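Local structure of soluble lytic transglycosylase B3 (Pseudomonas aeruginosa, 5ANZ) at residues Phe55-Asp65 / His174-Gln185; Val76-Arg87 / Arg158-Arg168. The protein probably acts as a peptidoglycan lytic transglycosylase that cleaves glycan strands during turnover of the bacterial cell wall, and carries a bound calcium ion. All coordinates share one frame; numbering follows the deposited sequence.

Interaction 1: residues Phe55-Asp65 / His174-Gln185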
loop_
_atom_site.group_PDB
_atom_site.type_symbol
_atom_site.label_atom_id
_atom_site.label_comp_id
_atom_site.label_asym_id
_atom_site.label_seq_id
_atom_site.Cartn_x
_atom_site.Cartn_y
_atom_site.Cartn_z
ATOM N N PHE A 55 -17.102 3.777 -26.592
ATOM C CA PHE A 55 -16.311 2.782 -25.876
ATOM C C PHE A 55 -16.797 1.366 -26.188
ATOM O O PHE A 55 -16.013 0.425 -26.199
ATOM C CB PHE A 55 -16.342 3.014 -24.363
ATOM C CG PHE A 55 -15.633 1.940 -23.583
ATOM C CD1 PHE A 55 -14.253 1.789 -23.675
ATOM C CD2 PHE A 55 -16.343 1.065 -22.785
ATOM C CE1 PHE A 55 -13.598 0.788 -22.965
ATOM C CE2 PHE A 55 -15.696 0.064 -22.076
ATOM C CZ PHE A 55 -14.315 -0.074 -22.173
ATOM N N ARG A 56 -18.093 1.217 -26.452
ATOM C CA ARG A 56 -18.648 -0.100 -26.741
ATOM C C ARG A 56 -17.971 -0.678 -27.984
ATOM O O ARG A 56 -17.746 -1.887 -28.074
ATOM C CB ARG A 56 -20.170 -0.019 -26.930
ATOM C CG ARG A 56 -20.891 -1.364 -27.095
ATOM C CD ARG A 56 -22.405 -1.133 -27.222
ATOM N NE ARG A 56 -23.216 -2.337 -27.046
ATOM C CZ ARG A 56 -23.696 -3.067 -28.050
ATOM N NH1 ARG A 56 -23.431 -2.724 -29.300
ATOM N NH2 ARG A 56 -24.435 -4.144 -27.809
ATOM N N GLN A 57 -17.636 0.192 -28.932
ATOM C CA GLN A 57 -16.888 -0.226 -30.109
ATOM C C GLN A 57 -15.515 -0.778 -29.725
ATOM O O GLN A 57 -15.080 -1.796 -30.257
ATOM C CB GLN A 57 -16.742 0.933 -31.097
ATOM C CG GLN A 57 -18.038 1.297 -31.799
ATOM C CD GLN A 57 -18.589 0.145 -32.629
ATOM O OE1 GLN A 57 -17.837 -0.706 -33.108
ATOM N NE2 GLN A 57 -19.908 0.111 -32.796
ATOM N N GLN A 58 -14.841 -0.122 -28.785
ATOM C CA GLN A 58 -13.519 -0.573 -28.363
ATOM C C GLN A 58 -13.596 -1.879 -27.580
ATOM O O GLN A 58 -12.703 -2.720 -27.676
ATOM C CB GLN A 58 -12.832 0.505 -27.519
ATOM C CG GLN A 58 -12.560 1.784 -28.286
ATOM C CD GLN A 58 -12.042 2.890 -27.401
ATOM O OE1 GLN A 58 -12.576 3.139 -26.321
ATOM N NE2 GLN A 58 -10.991 3.563 -27.852
ATOM N N ALA A 59 -14.657 -2.040 -26.791
ATOM C CA ALA A 59 -14.851 -3.269 -26.032
ATOM C C ALA A 59 -15.124 -4.454 -26.959
ATOM O O ALA A 59 -14.570 -5.540 -26.765
ATOM C CB ALA A 59 -15.985 -3.102 -25.022
ATOM N N LEU A 60 -15.978 -4.247 -27.961
ATOM C CA LEU A 60 -16.260 -5.278 -28.945
ATOM C C LEU A 60 -14.983 -5.673 -29.678
ATOM O O LEU A 60 -14.719 -6.852 -29.897
ATOM C CB LEU A 60 -17.312 -4.796 -29.950
ATOM C CG LEU A 60 -18.741 -4.589 -29.447
ATOM C CD1 LEU A 60 -19.607 -3.968 -30.544
ATOM C CD2 LEU A 60 -19.331 -5.908 -28.979
ATOM N N ALA A 61 -14.200 -4.666 -30.055
ATOM C CA ALA A 61 -12.938 -4.883 -30.748
ATOM C C ALA A 61 -11.917 -5.550 -29.835
ATOM O O ALA A 61 -10.919 -6.101 -30.302
ATOM C CB ALA A 61 -12.394 -3.564 -31.273
ATOM N N GLY A 62 -12.170 -5.497 -28.530
ATOM C CA GLY A 62 -11.279 -6.093 -27.552
ATOM C C GLY A 62 -11.698 -7.484 -27.113
ATOM O O GLY A 62 -11.076 -8.069 -26.228
ATOM N N GLY A 63 -12.755 -8.014 -27.721
ATOM C CA GLY A 63 -13.206 -9.361 -27.415
ATOM C C GLY A 63 -14.414 -9.477 -26.497
ATOM O O GLY A 63 -14.890 -10.580 -26.235
ATOM N N ILE A 64 -14.916 -8.353 -25.999
ATOM C CA ILE A 64 -16.136 -8.376 -25.199
ATOM C C ILE A 64 -17.365 -8.542 -26.096
ATOM O O ILE A 64 -17.463 -7.908 -27.152
ATOM C CB ILE A 64 -16.293 -7.097 -24.358
ATOM C CG1 ILE A 64 -15.059 -6.886 -23.476
ATOM C CG2 ILE A 64 -17.568 -7.160 -23.525
ATOM C CD1 ILE A 64 -14.680 -8.103 -22.666
ATOM N N ASP A 65 -18.301 -9.390 -25.681
ATOM C CA ASP A 65 -19.500 -9.604 -26.482
ATOM C C ASP A 65 -20.671 -8.748 -26.001
ATOM O O ASP A 65 -20.704 -8.273 -24.864
ATOM C CB ASP A 65 -19.888 -11.087 -26.514
ATOM C CG ASP A 65 -20.065 -11.691 -25.135
ATOM O OD1 ASP A 65 -20.305 -10.941 -24.169
ATOM O OD2 ASP A 65 -19.974 -12.934 -25.026
ATOM N N HIS A 174 -9.659 3.234 -18.641
ATOM C CA HIS A 174 -10.036 2.485 -19.838
ATOM C C HIS A 174 -9.457 1.077 -19.803
ATOM O O HIS A 174 -10.145 0.106 -20.107
ATOM C CB HIS A 174 -9.569 3.207 -21.113
ATOM C CG HIS A 174 -10.501 4.286 -21.572
ATOM N ND1 HIS A 174 -10.418 5.586 -21.118
ATOM C CD2 HIS A 174 -11.540 4.257 -22.443
ATOM C CE1 HIS A 174 -11.363 6.310 -21.692
ATOM N NE2 HIS A 174 -12.059 5.528 -22.498
ATOM N N ALA A 175 -8.187 0.972 -19.432
ATOM C CA ALA A 175 -7.518 -0.318 -19.370
ATOM C C ALA A 175 -8.162 -1.239 -18.330
ATOM O O ALA A 175 -8.384 -2.422 -18.578
ATOM C CB ALA A 175 -6.044 -0.126 -19.067
ATOM N N GLN A 176 -8.443 -0.703 -17.149
ATOM C CA GLN A 176 -9.037 -1.514 -16.106
ATOM C C GLN A 176 -10.466 -1.882 -16.461
ATOM O O GLN A 176 -10.936 -2.966 -16.112
ATOM C CB GLN A 176 -8.991 -0.778 -14.771
ATOM C CG GLN A 176 -7.580 -0.499 -14.323
ATOM C CD GLN A 176 -6.749 -1.763 -14.194
ATOM O OE1 GLN A 176 -7.246 -2.806 -13.778
ATOM N NE2 GLN A 176 -5.461 -1.670 -14.544
ATOM N N LEU A 177 -11.160 -0.981 -17.157
ATOM C CA LEU A 177 -12.560 -1.214 -17.497
ATOM C C LEU A 177 -12.675 -2.362 -18.504
ATOM O O LEU A 177 -13.533 -3.227 -18.376
ATOM C CB LEU A 177 -13.200 0.060 -18.060
ATOM C CG LEU A 177 -14.675 -0.029 -18.461
ATOM C CD1 LEU A 177 -15.542 -0.534 -17.308
ATOM C CD2 LEU A 177 -15.148 1.329 -18.921
ATOM N N LEU A 178 -11.791 -2.382 -19.497
ATOM C CA LEU A 178 -11.775 -3.504 -20.427
ATOM C C LEU A 178 -11.464 -4.809 -19.686
ATOM O O LEU A 178 -12.067 -5.853 -19.953
ATOM C CB LEU A 178 -10.761 -3.263 -21.544
ATOM C CG LEU A 178 -10.952 -4.148 -22.769
ATOM C CD1 LEU A 178 -12.280 -3.828 -23.446
ATOM C CD2 LEU A 178 -9.794 -3.979 -23.734
ATOM N N ALA A 179 -10.546 -4.737 -18.728
ATOM C CA ALA A 179 -10.146 -5.917 -17.982
ATOM C C ALA A 179 -11.308 -6.422 -17.129
ATOM O O ALA A 179 -11.528 -7.629 -17.023
ATOM C CB ALA A 179 -8.927 -5.611 -17.119
ATOM N N ALA A 180 -12.044 -5.499 -16.521
ATOM C CA ALA A 180 -13.229 -5.859 -15.739
ATOM C C ALA A 180 -14.294 -6.550 -16.590
ATOM O O ALA A 180 -14.907 -7.518 -16.148
ATOM C CB ALA A 180 -13.827 -4.625 -15.064
ATOM N N LEU A 181 -14.523 -6.053 -17.802
ATOM C CA LEU A 181 -15.528 -6.666 -18.667
ATOM C C LEU A 181 -15.142 -8.102 -19.014
ATOM O O LEU A 181 -16.013 -8.955 -19.167
ATOM C CB LEU A 181 -15.732 -5.839 -19.949
ATOM C CG LEU A 181 -16.442 -4.490 -19.745
ATOM C CD1 LEU A 181 -16.294 -3.597 -20.978
ATOM C CD2 LEU A 181 -17.921 -4.726 -19.454
ATOM N N LYS A 182 -13.841 -8.377 -19.126
ATOM C CA LYS A 182 -13.386 -9.730 -19.415
ATOM C C LYS A 182 -13.664 -10.664 -18.248
ATOM O O LYS A 182 -13.979 -11.847 -18.449
ATOM C CB LYS A 182 -11.893 -9.746 -19.757
ATOM C CG LYS A 182 -11.561 -8.945 -20.997
ATOM C CD LYS A 182 -10.091 -9.081 -21.378
ATOM C CE LYS A 182 -9.794 -8.345 -22.683
ATOM N NZ LYS A 182 -8.330 -8.172 -22.919
ATOM N N ILE A 183 -13.543 -10.129 -17.036
ATOM C CA ILE A 183 -13.879 -10.868 -15.832
ATOM C C ILE A 183 -15.363 -11.240 -15.834
ATOM O O ILE A 183 -15.727 -12.387 -15.554
ATOM C CB ILE A 183 -13.546 -10.065 -14.573
ATOM C CG1 ILE A 183 -12.033 -9.810 -14.508
ATOM C CG2 ILE A 183 -14.033 -10.820 -13.335
ATOM C CD1 ILE A 183 -11.601 -8.913 -13.337
ATOM N N LEU A 184 -16.216 -10.283 -16.182
ATOM C CA LEU A 184 -17.648 -10.574 -16.306
ATOM C C LEU A 184 -17.916 -11.593 -17.403
ATOM O O LEU A 184 -18.716 -12.501 -17.227
ATOM C CB LEU A 184 -18.447 -9.301 -16.583
ATOM C CG LEU A 184 -18.372 -8.292 -15.440
ATOM C CD1 LEU A 184 -19.153 -7.034 -15.771
ATOM C CD2 LEU A 184 -18.878 -8.937 -14.133
ATOM N N GLN A 185 -17.247 -11.434 -18.538
ATOM C CA GLN A 185 -17.412 -12.353 -19.656
ATOM C C GLN A 185 -17.036 -13.781 -19.249
ATOM O O GLN A 185 -17.696 -14.741 -19.649
ATOM C CB GLN A 185 -16.565 -11.884 -20.843
ATOM C CG GLN A 185 -16.675 -12.759 -22.068
ATOM C CD GLN A 185 -16.640 -11.951 -23.346
ATOM O OE1 GLN A 185 -17.299 -10.918 -23.454
ATOM N NE2 GLN A 185 -15.867 -12.410 -24.320
#

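Interaction 2: residues Val76-Arg87 / Arg158-Arg168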
loop_
_atom_site.group_PDB
_atom_site.type_symbol
_atom_site.label_atom_id
_atom_site.label_comp_id
_atom_site.label_asym_id
_atom_site.label_seq_id
_atom_site.Cartn_x
_atom_site.Cartn_y
_atom_site.Cartn_z
ATOM N N VAL A 76 -26.265 2.172 -15.863
ATOM C CA VAL A 76 -25.063 2.875 -15.431
ATOM C C VAL A 76 -24.990 4.326 -15.922
ATOM O O VAL A 76 -25.208 4.621 -17.103
ATOM C CB VAL A 76 -23.798 2.131 -15.888
ATOM C CG1 VAL A 76 -22.566 2.964 -15.606
ATOM C CG2 VAL A 76 -23.728 0.773 -15.209
ATOM N N GLN A 77 -24.695 5.224 -14.986
ATOM C CA GLN A 77 -24.499 6.643 -15.256
ATOM C C GLN A 77 -23.240 7.071 -14.503
ATOM O O GLN A 77 -22.763 6.334 -13.647
ATOM C CB GLN A 77 -25.705 7.471 -14.799
ATOM C CG GLN A 77 -26.956 7.324 -15.655
ATOM C CD GLN A 77 -26.798 7.958 -17.023
ATOM O OE1 GLN A 77 -26.771 7.265 -18.039
ATOM N NE2 GLN A 77 -26.700 9.284 -17.057
ATOM N N PRO A 78 -22.703 8.266 -14.800
ATOM C CA PRO A 78 -21.530 8.665 -14.008
ATOM C C PRO A 78 -21.833 8.770 -12.514
ATOM O O PRO A 78 -22.965 9.057 -12.123
ATOM C CB PRO A 78 -21.166 10.035 -14.593
ATOM C CG PRO A 78 -21.682 9.977 -15.996
ATOM C CD PRO A 78 -22.973 9.216 -15.898
ATOM N N ASP A 79 -20.818 8.519 -11.694
ATOM C CA ASP A 79 -20.940 8.619 -10.243
ATOM C C ASP A 79 -20.133 9.820 -9.721
ATOM O O ASP A 79 -18.904 9.774 -9.695
ATOM C CB ASP A 79 -20.452 7.334 -9.580
ATOM C CG ASP A 79 -20.688 7.332 -8.091
ATOM O OD1 ASP A 79 -21.060 8.410 -7.554
ATOM O OD2 ASP A 79 -20.519 6.263 -7.463
ATOM N N PRO A 80 -20.820 10.888 -9.291
ATOM C CA PRO A 80 -20.102 12.099 -8.862
ATOM C C PRO A 80 -19.191 11.847 -7.666
ATOM O O PRO A 80 -18.198 12.560 -7.496
ATOM C CB PRO A 80 -21.231 13.068 -8.493
ATOM C CG PRO A 80 -22.411 12.586 -9.262
ATOM C CD PRO A 80 -22.279 11.087 -9.289
ATOM N N ALA A 81 -19.522 10.845 -6.859
ATOM C CA ALA A 81 -18.707 10.473 -5.712
ATOM C C ALA A 81 -17.344 9.976 -6.177
ATOM O O ALA A 81 -16.320 10.246 -5.549
ATOM C CB ALA A 81 -19.411 9.407 -4.875
ATOM N N VAL A 82 -17.337 9.252 -7.290
ATOM C CA VAL A 82 -16.101 8.742 -7.853
ATOM C C VAL A 82 -15.272 9.906 -8.422
ATOM O O VAL A 82 -14.050 9.967 -8.245
ATOM C CB VAL A 82 -16.411 7.669 -8.928
ATOM C CG1 VAL A 82 -15.169 7.293 -9.696
ATOM C CG2 VAL A 82 -17.012 6.450 -8.265
ATOM N N VAL A 83 -15.939 10.855 -9.076
ATOM C CA VAL A 83 -15.234 12.017 -9.610
ATOM C C VAL A 83 -14.597 12.818 -8.476
ATOM O O VAL A 83 -13.452 13.254 -8.577
ATOM C CB VAL A 83 -16.173 12.924 -10.420
ATOM C CG1 VAL A 83 -15.446 14.198 -10.850
ATOM C CG2 VAL A 83 -16.735 12.166 -11.644
ATOM N N GLU A 84 -15.342 12.992 -7.391
ATOM C CA GLU A 84 -14.849 13.730 -6.229
ATOM C C GLU A 84 -13.643 13.048 -5.590
ATOM O O GLU A 84 -12.659 13.721 -5.274
ATOM C CB GLU A 84 -15.966 13.910 -5.196
ATOM C CG GLU A 84 -15.503 14.506 -3.872
ATOM C CD GLU A 84 -14.682 15.780 -4.037
ATOM O OE1 GLU A 84 -14.884 16.505 -5.036
ATOM O OE2 GLU A 84 -13.831 16.053 -3.166
ATOM N N ALA A 85 -13.710 11.726 -5.402
ATOM C CA ALA A 85 -12.578 10.987 -4.833
ATOM C C ALA A 85 -11.331 11.113 -5.712
ATOM O O ALA A 85 -10.208 11.194 -5.218
ATOM C CB ALA A 85 -12.935 9.509 -4.628
ATOM N N ASP A 86 -11.542 11.121 -7.021
ATOM C CA ASP A 86 -10.467 11.226 -8.002
ATOM C C ASP A 86 -9.835 12.622 -8.002
ATOM O O ASP A 86 -8.659 12.787 -8.320
ATOM C CB ASP A 86 -11.027 10.868 -9.385
ATOM C CG ASP A 86 -9.998 10.976 -10.496
ATOM O OD1 ASP A 86 -9.060 10.150 -10.533
ATOM O OD2 ASP A 86 -10.159 11.868 -11.359
ATOM N N ARG A 87 -10.628 13.622 -7.622
ATOM C CA ARG A 87 -10.190 15.015 -7.595
ATOM C C ARG A 87 -9.595 15.373 -6.235
ATOM O O ARG A 87 -8.806 16.316 -6.105
ATOM C CB ARG A 87 -11.377 15.926 -7.931
ATOM C CG ARG A 87 -11.107 17.424 -7.883
ATOM C CD ARG A 87 -12.301 18.164 -8.474
ATOM N NE ARG A 87 -12.307 19.597 -8.186
ATOM C CZ ARG A 87 -11.766 20.517 -8.972
ATOM N NH1 ARG A 87 -11.155 20.156 -10.091
ATOM N NH2 ARG A 87 -11.828 21.801 -8.635
ATOM N N ARG A 158 -19.406 0.874 -13.031
ATOM C CA ARG A 158 -19.829 2.264 -12.932
ATOM C C ARG A 158 -18.661 3.169 -12.552
ATOM O O ARG A 158 -18.463 4.233 -13.139
ATOM C CB ARG A 158 -20.948 2.426 -11.910
ATOM C CG ARG A 158 -21.514 3.839 -11.925
ATOM C CD ARG A 158 -22.631 4.022 -10.902
ATOM N NE ARG A 158 -23.208 5.360 -11.007
ATOM C CZ ARG A 158 -24.163 5.826 -10.211
ATOM N NH1 ARG A 158 -24.655 5.057 -9.242
ATOM N NH2 ARG A 158 -24.621 7.064 -10.376
ATOM N N SER A 159 -17.875 2.740 -11.576
ATOM C CA SER A 159 -16.780 3.578 -11.100
ATOM C C SER A 159 -15.718 3.772 -12.179
ATOM O O SER A 159 -15.285 4.904 -12.434
ATOM C CB SER A 159 -16.151 2.977 -9.843
ATOM O OG SER A 159 -17.118 2.906 -8.805
ATOM N N LEU A 160 -15.311 2.686 -12.833
ATOM C CA LEU A 160 -14.283 2.806 -13.870
ATOM C C LEU A 160 -14.785 3.529 -15.123
ATOM O O LEU A 160 -14.014 4.247 -15.770
ATOM C CB LEU A 160 -13.726 1.435 -14.243
ATOM C CG LEU A 160 -12.887 0.783 -13.128
ATOM C CD1 LEU A 160 -12.511 -0.646 -13.506
ATOM C CD2 LEU A 160 -11.648 1.612 -12.820
ATOM N N ALA A 161 -16.061 3.355 -15.476
ATOM C CA ALA A 161 -16.631 4.107 -16.594
ATOM C C ALA A 161 -16.659 5.595 -16.289
ATOM O O ALA A 161 -16.393 6.429 -17.164
ATOM C CB ALA A 161 -18.049 3.600 -16.913
ATOM N N THR A 162 -16.980 5.929 -15.042
ATOM C CA THR A 162 -16.979 7.318 -14.613
ATOM C C THR A 162 -15.587 7.924 -14.815
ATOM O O THR A 162 -15.450 8.972 -15.438
ATOM C CB THR A 162 -17.400 7.460 -13.140
ATOM O OG1 THR A 162 -18.769 7.041 -13.005
ATOM C CG2 THR A 162 -17.274 8.913 -12.698
ATOM N N LEU A 163 -14.561 7.242 -14.307
ATOM C CA LEU A 163 -13.183 7.737 -14.450
ATOM C C LEU A 163 -12.728 7.786 -15.911
ATOM O O LEU A 163 -12.004 8.697 -16.311
ATOM C CB LEU A 163 -12.229 6.862 -13.640
ATOM C CG LEU A 163 -12.457 6.875 -12.132
ATOM C CD1 LEU A 163 -11.526 5.882 -11.470
ATOM C CD2 LEU A 163 -12.217 8.267 -11.570
ATOM N N ALA A 164 -13.141 6.802 -16.706
ATOM C CA ALA A 164 -12.813 6.812 -18.131
ATOM C C ALA A 164 -13.436 8.022 -18.821
ATOM O O ALA A 164 -12.801 8.696 -19.646
ATOM C CB ALA A 164 -13.278 5.519 -18.793
ATOM N N TYR A 165 -14.690 8.294 -18.480
ATOM C CA TYR A 165 -15.441 9.388 -19.085
ATOM C C TYR A 165 -14.923 10.767 -18.684
ATOM O O TYR A 165 -14.726 11.629 -19.536
ATOM C CB TYR A 165 -16.923 9.265 -18.717
ATOM C CG TYR A 165 -17.792 10.445 -19.125
ATOM C CD1 TYR A 165 -17.895 10.843 -20.453
ATOM C CD2 TYR A 165 -18.537 11.138 -18.178
ATOM C CE1 TYR A 165 -18.701 11.909 -20.824
ATOM C CE2 TYR A 165 -19.349 12.203 -18.538
ATOM C CZ TYR A 165 -19.429 12.585 -19.863
ATOM O OH TYR A 165 -20.231 13.647 -20.230
ATOM N N GLU A 166 -14.701 10.981 -17.391
ATOM C CA GLU A 166 -14.334 12.317 -16.924
ATOM C C GLU A 166 -13.296 12.334 -15.803
ATOM O O GLU A 166 -13.191 13.315 -15.075
ATOM C CB GLU A 166 -15.590 13.058 -16.467
ATOM C CG GLU A 166 -16.408 12.303 -15.430
ATOM C CD GLU A 166 -17.692 13.022 -15.056
ATOM O OE1 GLU A 166 -17.707 14.271 -15.070
ATOM O OE2 GLU A 166 -18.691 12.336 -14.748
ATOM N N GLY A 167 -12.532 11.254 -15.667
ATOM C CA GLY A 167 -11.504 11.169 -14.641
ATOM C C GLY A 167 -10.193 11.816 -15.046
ATOM O O GLY A 167 -9.993 12.168 -16.206
ATOM N N ARG A 168 -9.296 11.976 -14.081
ATOM C CA ARG A 168 -7.998 12.597 -14.342
ATOM C C ARG A 168 -7.025 11.607 -14.973
ATOM O O ARG A 168 -6.028 12.005 -15.586
ATOM C CB ARG A 168 -7.394 13.157 -13.049
ATOM C CG ARG A 168 -8.091 14.390 -12.514
ATOM C CD ARG A 168 -7.318 14.988 -11.353
ATOM N NE ARG A 168 -7.936 16.216 -10.864
ATOM C CZ ARG A 168 -7.792 17.406 -11.440
ATOM N NH1 ARG A 168 -7.053 17.532 -12.534
ATOM N NH2 ARG A 168 -8.393 18.471 -10.924
HETATM O O HOH W 1 -19.853 3.981 -8.812
#

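Interaction 1: residues Phe55-Asp65 / His174-Gln185
F55 turns its CG away from the backbone N and beside the carbonyl carbon (chi1 175°), which swings the ring across to helix 170-186, while Q185 leaves its own helix with CG likewise anti to the backbone N and then bends at chi2, bringing its amide to the loop at G63-D65. The F55 ring is a knob among H174, L177, L178 and L181. Its CE2 lies 3.4 Å from L177 CD2 and 3.9 Å from L181 CD1, and at the opposite corner of the ring CD1 comes 3.9 Å from H174 CD2. The two aromatic planes are inclined at 68° in an oblique pairing, and W51 meets both rings. Beside this knob the small CB of A59 meets CD1 of both L178 and L181, where A59 and L178 are nearest across the helices. Helix 48-61 then ends in a Schellman motif, with G63 at positive phi and I64 N bonded back to A59 O. The turn redirects the chain so that I64 CD1 rests 3.6 Å from K182 CG and 3.7 Å from L181 CB. Past I64 the Q185 amide uses both its ends on the backbone: NE2 donates to G63 O at 2.8 Å, and OE1 accepts from D65 N at 2.9 Å with an N-H...O angle of 158°. This two-point grip holds the amide in one orientation. D65 OD1 is turned to T68 OG1 as D65 caps helix 66-73; its approach to Q185 OE1 sets two acceptors side by side.

Interaction 2: residues Val76-Arg87 / Arg158-Arg168
T162 and V83 mark the tight part of this contact, their CG2 methyls only 3.5 Å apart. Beside them V82 points into helix 156-166, its CG1 3.6 Å from L163 CD2 and its CG2 against S159 OG. T162 OG1 works twice: it donates to R158 O within its own helix and accepts from D79 N at 2.8 Å. That second bond fastens the N-terminus of helix 80-87, where D79 is the N-cap and its OD1 accepts from A81 N. The helices cross at -62° within the helical part of the transglycosylase SLT domain, a family of the lysozyme clan, and the preceding loop is clasped by R158. Fully extended, with CG anti to the backbone N (chi1 -173°), R158 sends NE to Q77 O (2.8 Å) and NH2 to P78 O (3.1 Å), both donors standing above the carbonyl planes; D79 lies over one guanidinium face. A water joins D79 OD2 to S159 OG. Looser by contrast is the far end, where R87 and R168 are exposed and R168 is poorly ordered, their guanidinium groups near each other with like charge. Here D86 OD2 takes the backbone N of R168 on its syn side at 2.9 Å.

Overall arrangement
From the N terminus the chain first runs through helix 48-61, whose end and following turn form one half of interaction 1, then passes helix 66-73 to the loop and helix 80-87 of interaction 2. Several more helices follow before helix 156-166 returns to close the inner loop in interaction 2; helix 170-186, next in sequence, closes the outer one in interaction 1. The contacts are therefore nested, not crossed, with centres about 17 Å apart. They meet where the two returning helices pack, L160 CD1 lying 3.7 Å from Q176 CB. This ties the N-terminal helices 48-61 and 80-87 to the pair 156-166 and 170-186 within one domain, the L163 side chain about 9 Å from that of I208, which binds N-acetyl-D-glucosamine.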